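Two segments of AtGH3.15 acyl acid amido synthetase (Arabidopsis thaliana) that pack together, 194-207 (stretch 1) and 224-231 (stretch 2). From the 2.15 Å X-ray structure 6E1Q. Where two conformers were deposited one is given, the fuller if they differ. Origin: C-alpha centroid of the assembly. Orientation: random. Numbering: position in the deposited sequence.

Stretch 1 194-207: TTQSMYCQLLCGLL
Stretch 2 224-231: LKVIKFLE

Both stretches are regular α-helices, with phi and psi mostly near -65° and -40°, psi relaxing to -24° at T194, and i to i-4 backbone hydrogen bonds such as L202 N to M198 O (3.0 Å) and L230 N to V226 O (3.0 Å). Stretch 2 is part of a longer helix. The axes cross almost at right angles (signed angle -86°) and come within 10.7 Å. M198 CA lies 7.5 Å from V226 CA, and L202 CA 7.9 Å from L230 CA. No hydrogen bond joins the helices, so apolar packing carries the contact.

F229 (chi1 t, -163°; chi2 -87°) points toward stretch 1 and is the knob, seated among T195, M198, Y199 and L202. Its flat ring fills this hole: F229 CZ lies 3.6 Å from T195 O and 3.8 Å from Y199 CB (chi1 t). M198 (t, p, p) covers one face, its CG 3.5 Å from the ring centroid in a CH-pi contact. Methionine's unbranched, flexible chain can then bend onward, bringing M198 CE 3.7 Å from V226 CG2.

L202 (m, t) packs against three neighbours: L202 CD2 meets V226 CG1 at 3.6 Å, and L202 CD1 lies 3.6 Å from F229 CD1 and 3.9 Å from L230 CG. Both methyls reach V226 and L230; CD1 alone reaches F229. V226 (t) offers CG1 to L202 and CG2 to M198, at the closer of the two CA pairs. Beyond, L206 CD1 (m, t) lies 4.3 Å from L230 CD2 (m, t), a looser apolar margin.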

# COMPACT_ATOMS: atom_id res chain seq x y z
N THR A 194 -3.36 -19.01 7.27
CA THR A 194 -4.09 -17.76 7.09
C THR A 194 -5.59 -17.97 7.26
O THR A 194 -6.31 -17.01 7.57
CB THR A 194 -3.80 -17.15 5.71
OG1 THR A 194 -4.41 -17.96 4.70
CG2 THR A 194 -2.32 -17.09 5.45
N THR A 195 -6.09 -19.19 7.05
CA THR A 195 -7.51 -19.42 7.27
C THR A 195 -7.86 -19.26 8.75
O THR A 195 -8.88 -18.65 9.08
CB THR A 195 -7.91 -20.80 6.75
OG1 THR A 195 -7.70 -20.83 5.33
CG2 THR A 195 -9.38 -21.10 7.03
N GLN A 196 -7.02 -19.79 9.65
CA GLN A 196 -7.28 -19.63 11.08
C GLN A 196 -7.11 -18.18 11.50
O GLN A 196 -7.90 -17.66 12.30
CB GLN A 196 -6.35 -20.51 11.90
CG GLN A 196 -6.53 -21.98 11.66
CD GLN A 196 -5.74 -22.81 12.64
OE1 GLN A 196 -5.86 -22.65 13.86
NE2 GLN A 196 -4.91 -23.70 12.11
N SER A 197 -6.08 -17.51 10.98
CA SER A 197 -5.82 -16.15 11.42
C SER A 197 -6.92 -15.20 10.95
O SER A 197 -7.41 -14.38 11.74
CB SER A 197 -4.44 -15.69 10.92
OG SER A 197 -4.42 -15.67 9.50
N MET A 198 -7.32 -15.29 9.68
CA MET A 198 -8.42 -14.44 9.21
C MET A 198 -9.71 -14.74 9.98
O MET A 198 -10.49 -13.83 10.30
CB MET A 198 -8.64 -14.64 7.71
CG MET A 198 -9.87 -13.91 7.17
SD MET A 198 -9.62 -12.10 7.17
CE MET A 198 -8.67 -11.93 5.64
N TYR A 199 -9.95 -16.01 10.30
CA TYR A 199 -11.16 -16.39 11.02
C TYR A 199 -11.19 -15.76 12.41
O TYR A 199 -12.19 -15.16 12.82
CB TYR A 199 -11.28 -17.92 11.08
CG TYR A 199 -12.59 -18.42 11.71
CD1 TYR A 199 -12.73 -18.51 13.09
CD2 TYR A 199 -13.68 -18.79 10.91
CE1 TYR A 199 -13.92 -18.96 13.67
CE2 TYR A 199 -14.87 -19.25 11.48
CZ TYR A 199 -14.98 -19.32 12.86
OH TYR A 199 -16.15 -19.77 13.44
N CYS A 200 -10.08 -15.86 13.16
CA CYS A 200 -10.09 -15.36 14.53
C CYS A 200 -10.18 -13.84 14.56
O CYS A 200 -10.86 -13.26 15.42
CB CYS A 200 -8.85 -15.83 15.27
SG CYS A 200 -8.82 -17.63 15.50
N GLN A 201 -9.48 -13.18 13.64
CA GLN A 201 -9.50 -11.72 13.57
C GLN A 201 -10.90 -11.20 13.24
O GLN A 201 -11.33 -10.18 13.80
CB GLN A 201 -8.45 -11.29 12.54
CG GLN A 201 -8.76 -10.13 11.66
CD GLN A 201 -7.48 -9.55 11.07
OE1 GLN A 201 -6.69 -8.91 11.76
NE2 GLN A 201 -7.24 -9.83 9.78
N LEU A 202 -11.62 -11.87 12.34
CA LEU A 202 -12.98 -11.44 12.03
C LEU A 202 -13.94 -11.77 13.19
O LEU A 202 -14.83 -10.98 13.51
CB LEU A 202 -13.45 -12.09 10.72
CG LEU A 202 -13.03 -11.37 9.42
CD1 LEU A 202 -13.31 -12.24 8.19
CD2 LEU A 202 -13.77 -10.04 9.28
N LEU A 203 -13.77 -12.93 13.81
CA LEU A 203 -14.60 -13.25 14.97
C LEU A 203 -14.42 -12.20 16.07
O LEU A 203 -15.41 -11.68 16.60
CB LEU A 203 -14.26 -14.65 15.48
CG LEU A 203 -14.96 -15.13 16.75
CD1 LEU A 203 -16.44 -15.14 16.50
CD2 LEU A 203 -14.49 -16.53 17.04
N CYS A 204 -13.17 -11.81 16.37
CA CYS A 204 -12.94 -10.73 17.33
C CYS A 204 -13.54 -9.41 16.86
O CYS A 204 -14.16 -8.67 17.66
CB CYS A 204 -11.45 -10.58 17.61
SG CYS A 204 -10.83 -12.00 18.56
N GLY A 205 -13.36 -9.07 15.59
CA GLY A 205 -13.90 -7.81 15.10
C GLY A 205 -15.41 -7.77 15.17
O GLY A 205 -16.01 -6.73 15.48
N LEU A 206 -16.06 -8.90 14.86
CA LEU A 206 -17.52 -8.94 14.93
C LEU A 206 -18.01 -8.89 16.37
O LEU A 206 -19.00 -8.23 16.67
CB LEU A 206 -18.06 -10.20 14.24
CG LEU A 206 -17.88 -10.30 12.73
CD1 LEU A 206 -18.18 -11.73 12.30
CD2 LEU A 206 -18.81 -9.31 12.02
N LEU A 207 -17.34 -9.61 17.27
CA LEU A 207 -17.72 -9.56 18.68
C LEU A 207 -17.62 -8.14 19.23
O LEU A 207 -18.44 -7.74 20.06
CB LEU A 207 -16.85 -10.50 19.51
CG LEU A 207 -17.18 -12.01 19.48
CD1 LEU A 207 -15.97 -12.81 19.91
CD2 LEU A 207 -18.36 -12.33 20.40
N LEU A 224 -11.09 -6.47 0.26
CA LEU A 224 -11.84 -7.41 -0.57
C LEU A 224 -11.58 -8.85 -0.14
O LEU A 224 -12.47 -9.69 -0.21
CB LEU A 224 -11.47 -7.24 -2.04
CG LEU A 224 -11.40 -5.78 -2.45
CD1 LEU A 224 -10.94 -5.65 -3.91
CD2 LEU A 224 -12.75 -5.13 -2.22
N LYS A 225 -10.35 -9.14 0.27
CA LYS A 225 -10.03 -10.46 0.79
C LYS A 225 -10.76 -10.73 2.11
O LYS A 225 -11.25 -11.83 2.35
CB LYS A 225 -8.51 -10.57 0.95
CG LYS A 225 -7.99 -11.91 1.36
CD LYS A 225 -8.17 -12.93 0.26
CE LYS A 225 -7.59 -14.28 0.66
NZ LYS A 225 -7.84 -15.32 -0.39
N VAL A 226 -10.89 -9.71 2.96
CA VAL A 226 -11.66 -9.85 4.19
C VAL A 226 -13.13 -10.11 3.88
O VAL A 226 -13.77 -10.99 4.47
CB VAL A 226 -11.49 -8.58 5.06
CG1 VAL A 226 -12.43 -8.63 6.24
CG2 VAL A 226 -10.04 -8.48 5.57
N ILE A 227 -13.69 -9.37 2.93
CA ILE A 227 -15.10 -9.52 2.59
C ILE A 227 -15.36 -10.88 1.96
O ILE A 227 -16.37 -11.53 2.24
CB ILE A 227 -15.52 -8.37 1.66
CG1 ILE A 227 -15.48 -7.05 2.42
CG2 ILE A 227 -16.90 -8.64 1.03
CD1 ILE A 227 -15.84 -5.85 1.61
N LYS A 228 -14.45 -11.34 1.10
CA LYS A 228 -14.59 -12.66 0.52
C LYS A 228 -14.63 -13.74 1.61
O LYS A 228 -15.46 -14.65 1.55
CB LYS A 228 -13.45 -12.93 -0.46
CG LYS A 228 -13.70 -14.13 -1.39
CD LYS A 228 -12.82 -15.34 -1.04
CE LYS A 228 -12.87 -16.42 -2.13
NZ LYS A 228 -13.99 -17.40 -1.97
N PHE A 229 -13.75 -13.64 2.61
CA PHE A 229 -13.80 -14.59 3.71
C PHE A 229 -15.14 -14.52 4.45
O PHE A 229 -15.73 -15.56 4.79
CB PHE A 229 -12.63 -14.34 4.67
CG PHE A 229 -12.34 -15.48 5.59
CD1 PHE A 229 -13.01 -15.58 6.80
CD2 PHE A 229 -11.41 -16.45 5.25
CE1 PHE A 229 -12.76 -16.63 7.67
CE2 PHE A 229 -11.15 -17.52 6.11
CZ PHE A 229 -11.82 -17.60 7.32
N LEU A 230 -15.64 -13.31 4.69
CA LEU A 230 -16.93 -13.18 5.37
C LEU A 230 -18.05 -13.83 4.57
O LEU A 230 -18.92 -14.51 5.14
CB LEU A 230 -17.26 -11.70 5.58
CG LEU A 230 -16.73 -11.03 6.84
CD1 LEU A 230 -16.98 -9.53 6.72
CD2 LEU A 230 -17.39 -11.63 8.09
N GLU A 231 -18.06 -13.61 3.25
CA GLU A 231 -19.09 -14.22 2.40
C GLU A 231 -19.12 -15.73 2.58
O GLU A 231 -20.20 -16.34 2.58
CB GLU A 231 -18.85 -13.87 0.92
CG GLU A 231 -19.22 -12.44 0.54
CD GLU A 231 -18.73 -12.06 -0.87
OE1 GLU A 231 -17.80 -12.71 -1.39
OE2 GLU A 231 -19.27 -11.10 -1.45